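Local coordinates for protein cellulase (Uncultured bacterium, PDB 3WX5) that probably hydrolyses internal beta-1,4-glucosidic bonds of cellulose, as a family 12 endoglucanase of the glycoside hydrolases, at residues N59-G70 with L225-D236; V31-I39 with W85-G93. One frame throughout, in Å; residues are numbered along the deposited sequence.

Contact 1 and contact 2 lie about 21 Å apart, centre to centre, and each is about 14 Å from the centre of the chain, partly buried. Contact 1 is the larger: strand 60-65 pairs with strand 233-243 in the six-stranded antiparallel sheet, and its chemistry is mostly backbone hydrogen bonding with apolar side chains on the inner side and waters bridging at several points along it. In contact 2 the hairpin of strands 28-31 and 36-39, part of the larger sheet, meets the loop after the small 83-84/87-88 hairpin through one direct hydrogen bond and two waters. The two touch where Phe60 CD2 packs on Val38 CG1 at 3.7 Å, sheet against sheet.

Contact 1: residues N59-G70 with L225-D236; sequences NFILTRAEHSNG and LWEGGRGLKSSD
Asn59 ND2 gives hydrogen bonds to two waters that carry it across to the other segment, one bonded to Asp236 OD1 and the other to Lys233 NZ. The OD1 of the same amide takes the backbone N-H of Asp236 at 2.9 Å from N, the donor standing 36° out of the carbonyl plane. The Asp236 carboxylate also forms a salt bridge with Arg109, so this corner ties in a third strand.

From there the chains run antiparallel. Phe60 and Ser234 make a hydrogen-bonded pair, with Ser234 N 2.8 Å from Phe60 O, and Ile61 faces Lys233 in a non-hydrogen-bonded one. Phe60 CG sits between its backbone N and carbonyl carbon (chi1 69°), which swings the ring across to the neighbouring strand; Ser234 CB lies over its face in a CH-pi contact, 3.6 Å from the centroid. Ser234 OG turns to Trp108. Beyond Leu62, whose carbonyl O receives Gly231 N at 2.6 Å, a type II turn from Gly229 to Leu232 interrupts the pairing.

Strands 60-65 and 233-243 are neighbours in one sheet of the beta-sandwich of the concanavalin clan. Leu225 ends a strand of the other sheet, and Leu62 meets it tip to tip, CD1 to CD1 at 4.0 Å; Leu225 CD1 also reaches the edge of the His67 imidazole, 3.8 Å from CD2. That ring is fixed by hydrogen bonds at both nitrogens, to Thr47 and Gln49. Ala65 CB presses on Gly228 O at 3.3 Å, a buried carbonyl with no polar partner in the model.

Pairing resumes, shifted by one residue, at Ser68 and Glu227: Gly228 N bonds His67 O, and Asn69 N bonds Trp226 O. One water joins Ser68 OG, Gly70 N and Glu227 OE2 across the gap.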
loop_
_atom_site.group_PDB
_atom_site.type_symbol
_atom_site.label_atom_id
_atom_site.label_comp_id
_atom_site.label_asym_id
_atom_site.label_seq_id
_atom_site.Cartn_x
_atom_site.Cartn_y
_atom_site.Cartn_z
ATOM N N ASN A 59 12.325 -4.377 6.224
ATOM C CA ASN A 59 11.487 -5.564 6.487
ATOM C C ASN A 59 10.777 -5.348 7.833
ATOM O O ASN A 59 11.358 -4.757 8.745
ATOM C CB ASN A 59 12.321 -6.851 6.599
ATOM C CG ASN A 59 13.009 -7.237 5.304
ATOM O OD1 ASN A 59 12.775 -6.655 4.242
ATOM N ND2 ASN A 59 13.879 -8.244 5.395
ATOM N N PHE A 60 9.547 -5.842 7.971
ATOM C CA PHE A 60 8.840 -5.728 9.256
ATOM C C PHE A 60 7.934 -6.911 9.535
ATOM O O PHE A 60 7.429 -7.550 8.609
ATOM C CB PHE A 60 8.129 -4.365 9.435
ATOM C CG PHE A 60 6.939 -4.140 8.516
ATOM C CD1 PHE A 60 5.679 -4.667 8.840
ATOM C CD2 PHE A 60 7.065 -3.359 7.372
ATOM C CE1 PHE A 60 4.564 -4.464 8.004
ATOM C CE2 PHE A 60 5.943 -3.102 6.533
ATOM C CZ PHE A 60 4.692 -3.666 6.850
ATOM N N ILE A 61 7.762 -7.236 10.814
ATOM C CA ILE A 61 6.848 -8.321 11.171
ATOM C C ILE A 61 5.888 -7.809 12.236
ATOM O O ILE A 61 6.289 -7.028 13.115
ATOM C CB ILE A 61 7.646 -9.576 11.667
ATOM C CG1 ILE A 61 6.702 -10.728 12.031
ATOM C CG2 ILE A 61 8.510 -9.212 12.873
ATOM C CD1 ILE A 61 7.403 -12.094 12.104
ATOM N N LEU A 62 4.607 -8.190 12.122
ATOM C CA LEU A 62 3.611 -7.857 13.169
ATOM C C LEU A 62 3.900 -8.761 14.375
ATOM O O LEU A 62 3.712 -9.992 14.304
ATOM C CB LEU A 62 2.184 -8.107 12.667
ATOM C CG LEU A 62 1.525 -6.994 11.834
ATOM C CD1 LEU A 62 1.134 -5.771 12.694
ATOM C CD2 LEU A 62 2.421 -6.576 10.667
ATOM N N THR A 63 4.360 -8.159 15.466
ATOM C CA THR A 63 4.633 -8.922 16.683
ATOM C C THR A 63 3.476 -8.852 17.655
ATOM O O THR A 63 3.383 -9.664 18.590
ATOM C CB THR A 63 5.923 -8.451 17.398
ATOM O OG1 THR A 63 5.790 -7.079 17.749
ATOM C CG2 THR A 63 7.146 -8.643 16.496
ATOM N N ARG A 64 2.589 -7.884 17.443
ATOM C CA ARG A 64 1.378 -7.777 18.250
ATOM C C ARG A 64 0.266 -7.161 17.420
ATOM O O ARG A 64 0.482 -6.137 16.782
ATOM C CB ARG A 64 1.644 -6.909 19.479
ATOM C CG ARG A 64 0.494 -6.859 20.483
ATOM C CD ARG A 64 0.826 -5.907 21.643
ATOM N NE ARG A 64 -0.278 -5.847 22.603
ATOM C CZ ARG A 64 -0.233 -5.191 23.761
ATOM N NH1 ARG A 64 0.890 -4.590 24.134
ATOM N NH2 ARG A 64 -1.293 -5.181 24.565
ATOM N N ALA A 65 -0.899 -7.810 17.382
ATOM C CA ALA A 65 -2.039 -7.214 16.700
ATOM C C ALA A 65 -3.344 -7.648 17.325
ATOM O O ALA A 65 -3.813 -8.747 17.093
ATOM C CB ALA A 65 -2.016 -7.558 15.186
ATOM N N GLU A 66 -3.930 -6.773 18.127
ATOM C CA GLU A 66 -5.124 -7.138 18.856
ATOM C C GLU A 66 -6.419 -6.616 18.269
ATOM O O GLU A 66 -7.421 -6.484 18.973
ATOM C CB GLU A 66 -4.966 -6.732 20.313
ATOM C CG GLU A 66 -3.811 -7.521 20.917
ATOM C CD GLU A 66 -3.508 -7.120 22.337
ATOM O OE1 GLU A 66 -4.175 -6.186 22.853
ATOM O OE2 GLU A 66 -2.629 -7.772 22.944
ATOM N N HIS A 67 -6.460 -6.486 16.950
ATOM C CA HIS A 67 -7.585 -5.817 16.330
ATOM C C HIS A 67 -8.782 -6.729 16.274
ATOM O O HIS A 67 -8.651 -7.949 16.047
ATOM C CB HIS A 67 -7.219 -5.346 14.920
ATOM C CG HIS A 67 -5.979 -4.528 14.878
ATOM N ND1 HIS A 67 -5.806 -3.419 15.673
ATOM C CD2 HIS A 67 -4.817 -4.695 14.198
ATOM C CE1 HIS A 67 -4.585 -2.940 15.495
ATOM N NE2 HIS A 67 -3.993 -3.649 14.547
ATOM N N SER A 68 -9.959 -6.145 16.476
ATOM C CA SER A 68 -11.201 -6.870 16.207
ATOM C C SER A 68 -12.261 -5.845 15.842
ATOM O O SER A 68 -13.039 -5.403 16.706
ATOM C CB SER A 68 -11.655 -7.680 17.433
ATOM O OG SER A 68 -12.814 -8.476 17.105
ATOM N N ASN A 69 -12.231 -5.416 14.586
ATOM C CA ASN A 69 -12.795 -4.113 14.189
ATOM C C ASN A 69 -13.998 -4.293 13.290
ATOM O O ASN A 69 -14.405 -3.366 12.580
ATOM C CB ASN A 69 -11.727 -3.291 13.477
ATOM C CG ASN A 69 -11.920 -1.785 13.636
ATOM O OD1 ASN A 69 -11.632 -0.996 12.712
ATOM N ND2 ASN A 69 -12.353 -1.373 14.815
ATOM N N GLY A 70 -14.640 -5.458 13.358
ATOM C CA GLY A 70 -15.784 -5.682 12.474
ATOM C C GLY A 70 -15.349 -5.615 11.019
ATOM O O GLY A 70 -14.307 -6.179 10.655
ATOM N N LEU A 225 -5.503 -4.595 8.183
ATOM C CA LEU A 225 -5.897 -5.529 9.235
ATOM C C LEU A 225 -7.322 -5.204 9.698
ATOM O O LEU A 225 -7.606 -4.073 10.069
ATOM C CB LEU A 225 -4.929 -5.414 10.410
ATOM C CG LEU A 225 -3.472 -5.674 10.035
ATOM C CD1 LEU A 225 -2.598 -5.532 11.256
ATOM C CD2 LEU A 225 -3.317 -7.054 9.356
ATOM N N TRP A 226 -8.227 -6.188 9.629
ATOM C CA TRP A 226 -9.528 -6.050 10.269
ATOM C C TRP A 226 -9.539 -6.771 11.631
ATOM O O TRP A 226 -10.152 -6.304 12.591
ATOM C CB TRP A 226 -10.635 -6.631 9.398
ATOM C CG TRP A 226 -10.971 -5.833 8.141
ATOM C CD1 TRP A 226 -12.073 -5.046 7.939
ATOM C CD2 TRP A 226 -10.301 -5.917 6.879
ATOM N NE1 TRP A 226 -12.104 -4.599 6.633
ATOM C CE2 TRP A 226 -11.041 -5.146 5.958
ATOM C CE3 TRP A 226 -9.117 -6.534 6.448
ATOM C CZ2 TRP A 226 -10.633 -4.961 4.636
ATOM C CZ3 TRP A 226 -8.726 -6.361 5.115
ATOM C CH2 TRP A 226 -9.505 -5.604 4.226
ATOM N N GLU A 227 -8.882 -7.935 11.689
ATOM C CA GLU A 227 -8.925 -8.778 12.886
ATOM C C GLU A 227 -7.568 -9.457 12.990
ATOM O O GLU A 227 -7.115 -10.074 12.029
ATOM C CB GLU A 227 -10.028 -9.824 12.723
ATOM C CG GLU A 227 -10.651 -10.349 14.004
ATOM C CD GLU A 227 -12.006 -11.005 13.692
ATOM O OE1 GLU A 227 -11.984 -12.032 13.008
ATOM O OE2 GLU A 227 -13.077 -10.379 13.897
ATOM N N GLY A 228 -6.883 -9.284 14.117
ATOM C CA GLY A 228 -5.590 -9.972 14.305
ATOM C C GLY A 228 -4.480 -9.461 13.405
ATOM O O GLY A 228 -4.435 -8.273 13.069
ATOM N N GLY A 229 -3.587 -10.359 12.993
ATOM C CA GLY A 229 -2.479 -9.960 12.125
ATOM C C GLY A 229 -1.102 -10.406 12.606
ATOM O O GLY A 229 -0.120 -10.346 11.858
ATOM N N ARG A 230 -1.013 -10.874 13.851
ATOM C CA ARG A 230 0.299 -11.209 14.411
ATOM C C ARG A 230 1.029 -12.243 13.569
ATOM O O ARG A 230 0.486 -13.322 13.257
ATOM C CB ARG A 230 0.188 -11.714 15.858
ATOM C CG ARG A 230 1.576 -11.930 16.498
ATOM C CD ARG A 230 1.462 -12.357 17.977
ATOM N NE ARG A 230 0.865 -13.690 18.083
ATOM C CZ ARG A 230 -0.417 -13.943 18.354
ATOM N NH1 ARG A 230 -1.284 -12.956 18.595
ATOM N NH2 ARG A 230 -0.839 -15.203 18.390
ATOM N N GLY A 231 2.276 -11.944 13.244
ATOM C CA GLY A 231 3.062 -12.866 12.415
ATOM C C GLY A 231 3.140 -12.559 10.925
ATOM O O GLY A 231 4.030 -13.076 10.234
ATOM N N LEU A 232 2.269 -11.681 10.419
ATOM C CA LEU A 232 2.418 -11.242 9.024
ATOM C C LEU A 232 3.748 -10.511 8.864
ATOM O O LEU A 232 4.105 -9.696 9.702
ATOM C CB LEU A 232 1.271 -10.311 8.619
ATOM C CG LEU A 232 -0.101 -10.983 8.439
ATOM C CD1 LEU A 232 -1.221 -9.895 8.499
ATOM C CD2 LEU A 232 -0.140 -11.736 7.114
ATOM N N LYS A 233 4.464 -10.782 7.778
ATOM C CA LYS A 233 5.785 -10.181 7.596
ATOM C C LYS A 233 5.903 -9.592 6.194
ATOM O O LYS A 233 5.542 -10.234 5.212
ATOM C CB LYS A 233 6.890 -11.239 7.782
ATOM C CG LYS A 233 8.313 -10.646 7.759
ATOM C CD LYS A 233 9.380 -11.687 8.194
ATOM C CE LYS A 233 10.809 -11.133 8.132
ATOM N NZ LYS A 233 11.103 -10.038 9.126
ATOM N N SER A 234 6.523 -8.425 6.118
ATOM C CA SER A 234 6.811 -7.734 4.847
ATOM C C SER A 234 8.334 -7.781 4.639
ATOM O O SER A 234 9.078 -7.389 5.539
ATOM C CB SER A 234 6.323 -6.280 4.967
ATOM O OG SER A 234 6.799 -5.400 3.934
ATOM N N SER A 235 8.785 -8.275 3.477
ATOM C CA SER A 235 10.231 -8.396 3.176
ATOM C C SER A 235 10.615 -7.914 1.780
ATOM O O SER A 235 9.812 -7.991 0.854
ATOM C CB SER A 235 10.652 -9.872 3.302
ATOM O OG SER A 235 10.272 -10.363 4.581
ATOM N N ASP A 236 11.870 -7.501 1.614
ATOM C CA ASP A 236 12.472 -7.378 0.282
ATOM C C ASP A 236 11.768 -6.313 -0.569
ATOM O O ASP A 236 11.655 -6.468 -1.791
ATOM C CB ASP A 236 12.391 -8.722 -0.481
ATOM C CG ASP A 236 13.083 -9.887 0.247
ATOM O OD1 ASP A 236 14.068 -9.674 0.991
ATOM O OD2 ASP A 236 12.648 -11.039 0.008
HETATM O O HOH W 1 15.246 -8.111 2.612
HETATM O O HOH W 2 14.024 -9.620 8.036
HETATM O O HOH W 3 -3.027 -11.265 16.083
HETATM O O HOH W 4 -1.335 -10.059 19.228
HETATM O O HOH W 5 -14.149 -8.051 14.696
HETATM O O HOH W 6 -13.761 -8.543 11.345
#

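Contact 2: residues V31-I39 with W85-G93; sequences VAGGRYRVI and WGACTSQSG
Two guanidinium groups of segment 31-39 approach segment 85-93 obliquely: that of Arg37 beside Ala87 CB, 4.2 Å from NE, and that of Arg35 near the carbonyl of Gln91. The Tyr36 ring has Arg35 CG over the centre of one face, and Arg35 NE donates to Tyr36 OH at 3.1 Å; Phe237 meets that ring edge-to-face. The polar ends are held outside the pair, Arg37 by a salt bridge to Asp30 and Arg35 and Tyr36 by the backbone of Val239.

The direct link is between Ser90 N and Gly34 O, 2.9 Å apart. Gly34 lies in the loop joining strands 28-31 and 36-39, where a classic beta bulge sets Arg35 and Tyr36 against Val31. With OG1 between N and the carbonyl carbon (chi1 58°), the Thr89 methyl CG2 faces the start of the strand, 3.8 Å from Arg37 CB. Its OG1 accepts from Gly82 N and donates to a water that donates to Arg35 O and Ser90 O; another water bonds Gly34 O and Ser90 OG.

The Cys83-Cys88 disulfide closes the hairpin before this loop. Apart from the Thr89 methyl the link is mostly polar, and water serves three carbonyls, joining the loop to residues 34-36 partly through solvent.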
loop_
_atom_site.group_PDB
_atom_site.type_symbol
_atom_site.label_atom_id
_atom_site.label_comp_id
_atom_site.label_asym_id
_atom_site.label_seq_id
_atom_site.Cartn_x
_atom_site.Cartn_y
_atom_site.Cartn_z
ATOM N N VAL A 31 14.011 4.008 6.989
ATOM C CA VAL A 31 14.785 2.803 6.725
ATOM C C VAL A 31 15.570 2.902 5.417
ATOM O O VAL A 31 15.279 3.753 4.549
ATOM C CB VAL A 31 13.884 1.501 6.681
ATOM C CG1 VAL A 31 13.112 1.316 7.990
ATOM C CG2 VAL A 31 12.948 1.568 5.485
ATOM N N ALA A 32 16.544 1.997 5.260
ATOM C CA ALA A 32 17.330 1.881 4.036
ATOM C C ALA A 32 17.977 3.214 3.698
ATOM O O ALA A 32 17.873 3.706 2.565
ATOM C CB ALA A 32 16.451 1.404 2.876
ATOM N N GLY A 33 18.536 3.843 4.721
ATOM C CA GLY A 33 19.229 5.123 4.570
ATOM C C GLY A 33 18.284 6.250 4.198
ATOM O O GLY A 33 18.719 7.303 3.734
ATOM N N GLY A 34 16.992 6.065 4.458
ATOM C CA GLY A 34 16.026 7.124 4.191
ATOM C C GLY A 34 15.263 6.936 2.896
ATOM O O GLY A 34 14.405 7.751 2.566
ATOM N N ARG A 35 15.561 5.869 2.157
ATOM C CA ARG A 35 14.903 5.696 0.873
ATOM C C ARG A 35 13.420 5.317 1.056
ATOM O O ARG A 35 12.584 5.657 0.227
ATOM C CB ARG A 35 15.620 4.671 -0.005
ATOM C CG ARG A 35 14.836 4.379 -1.284
ATOM C CD ARG A 35 15.689 3.809 -2.395
ATOM N NE ARG A 35 14.847 3.471 -3.543
ATOM C CZ ARG A 35 14.467 4.331 -4.485
ATOM N NH1 ARG A 35 14.873 5.595 -4.459
ATOM N NH2 ARG A 35 13.704 3.919 -5.482
ATOM N N TYR A 36 13.118 4.560 2.111
ATOM C CA TYR A 36 11.739 4.170 2.420
ATOM C C TYR A 36 11.410 4.553 3.857
ATOM O O TYR A 36 12.294 4.925 4.625
ATOM C CB TYR A 36 11.503 2.654 2.206
ATOM C CG TYR A 36 11.907 2.152 0.845
ATOM C CD1 TYR A 36 11.280 2.616 -0.313
ATOM C CD2 TYR A 36 12.951 1.244 0.704
ATOM C CE1 TYR A 36 11.733 2.222 -1.572
ATOM C CE2 TYR A 36 13.371 0.812 -0.550
ATOM C CZ TYR A 36 12.779 1.326 -1.666
ATOM O OH TYR A 36 13.218 0.932 -2.904
ATOM N N ARG A 37 10.132 4.488 4.202
ATOM C CA ARG A 37 9.673 4.744 5.559
ATOM C C ARG A 37 8.705 3.644 5.924
ATOM O O ARG A 37 7.860 3.292 5.105
ATOM C CB ARG A 37 8.911 6.051 5.567
ATOM C CG ARG A 37 8.700 6.639 6.939
ATOM C CD ARG A 37 8.907 8.147 6.855
ATOM N NE ARG A 37 8.043 8.810 7.804
ATOM C CZ ARG A 37 8.385 9.072 9.053
ATOM N NH1 ARG A 37 9.604 8.760 9.483
ATOM N NH2 ARG A 37 7.512 9.655 9.864
ATOM N N VAL A 38 8.736 3.205 7.177
ATOM C CA VAL A 38 7.800 2.198 7.661
ATOM C C VAL A 38 6.891 2.819 8.733
ATOM O O VAL A 38 7.345 3.612 9.574
ATOM C CB VAL A 38 8.536 0.969 8.229
ATOM C CG1 VAL A 38 7.536 -0.043 8.838
ATOM C CG2 VAL A 38 9.371 0.305 7.109
ATOM N N ILE A 39 5.594 2.534 8.642
ATOM C CA ILE A 39 4.631 3.184 9.533
ATOM C C ILE A 39 3.785 2.116 10.189
ATOM O O ILE A 39 3.349 1.174 9.514
ATOM C CB ILE A 39 3.728 4.198 8.765
ATOM C CG1 ILE A 39 3.177 3.592 7.459
ATOM C CG2 ILE A 39 4.492 5.503 8.477
ATOM C CD1 ILE A 39 2.151 4.503 6.746
ATOM N N TRP A 85 0.729 11.587 3.574
ATOM C CA TRP A 85 0.198 12.710 4.339
ATOM C C TRP A 85 1.295 13.726 4.676
ATOM O O TRP A 85 1.415 14.181 5.821
ATOM C CB TRP A 85 -0.524 12.240 5.600
ATOM C CG TRP A 85 -1.974 11.893 5.365
ATOM C CD1 TRP A 85 -3.063 12.706 5.557
ATOM C CD2 TRP A 85 -2.486 10.655 4.864
ATOM N NE1 TRP A 85 -4.213 12.042 5.222
ATOM C CE2 TRP A 85 -3.889 10.784 4.784
ATOM C CE3 TRP A 85 -1.892 9.471 4.428
ATOM C CZ2 TRP A 85 -4.716 9.746 4.347
ATOM C CZ3 TRP A 85 -2.719 8.425 3.991
ATOM C CH2 TRP A 85 -4.113 8.578 3.948
ATOM N N GLY A 86 2.089 14.072 3.665
ATOM C CA GLY A 86 3.101 15.126 3.814
ATOM C C GLY A 86 4.414 14.690 4.429
ATOM O O GLY A 86 5.364 15.480 4.483
ATOM N N ALA A 87 4.487 13.449 4.906
ATOM C CA ALA A 87 5.758 12.909 5.396
ATOM C C ALA A 87 6.501 12.177 4.273
ATOM O O ALA A 87 6.143 11.052 3.915
ATOM C CB ALA A 87 5.524 11.976 6.594
ATOM N N CYS A 88 7.543 12.814 3.733
ATOM C CA CYS A 88 8.250 12.321 2.543
ATOM C C CYS A 88 9.519 11.524 2.881
ATOM O O CYS A 88 10.239 11.824 3.856
ATOM C CB CYS A 88 8.580 13.484 1.576
ATOM S SG CYS A 88 7.140 14.472 0.954
ATOM N N THR A 89 9.795 10.510 2.072
ATOM C CA THR A 89 11.074 9.816 2.110
ATOM C C THR A 89 12.166 10.662 1.432
ATOM O O THR A 89 11.867 11.749 0.916
ATOM C CB THR A 89 10.959 8.440 1.450
ATOM O OG1 THR A 89 10.509 8.607 0.100
ATOM C CG2 THR A 89 9.938 7.593 2.200
ATOM N N SER A 90 13.400 10.176 1.427
ATOM C CA SER A 90 14.499 10.945 0.847
ATOM C C SER A 90 14.634 10.739 -0.645
ATOM O O SER A 90 14.738 9.614 -1.126
ATOM C CB SER A 90 15.838 10.635 1.524
ATOM O OG SER A 90 15.702 10.659 2.929
ATOM N N GLN A 91 14.671 11.854 -1.362
ATOM C CA GLN A 91 14.866 11.849 -2.802
ATOM C C GLN A 91 14.020 10.810 -3.501
ATOM O O GLN A 91 14.529 10.010 -4.255
ATOM C CB GLN A 91 16.321 11.596 -3.127
ATOM C CG GLN A 91 17.223 12.660 -2.505
ATOM C CD GLN A 91 18.534 12.769 -3.221
ATOM O OE1 GLN A 91 19.301 11.797 -3.301
ATOM N NE2 GLN A 91 18.786 13.935 -3.801
ATOM N N SER A 92 12.719 10.868 -3.286
ATOM C CA SER A 92 11.816 9.821 -3.809
ATOM C C SER A 92 11.494 9.995 -5.291
ATOM O O SER A 92 11.130 9.026 -5.982
ATOM C CB SER A 92 10.509 9.797 -3.018
ATOM O OG SER A 92 9.707 10.919 -3.355
ATOM N N GLY A 93 11.657 11.222 -5.785
ATOM C CA GLY A 93 11.200 11.569 -7.130
ATOM C C GLY A 93 9.703 11.824 -7.222
ATOM O O GLY A 93 9.174 12.052 -8.318
HETATM O O HOH W 7 14.131 9.966 4.692
HETATM O O HOH W 8 12.724 7.852 -1.341
#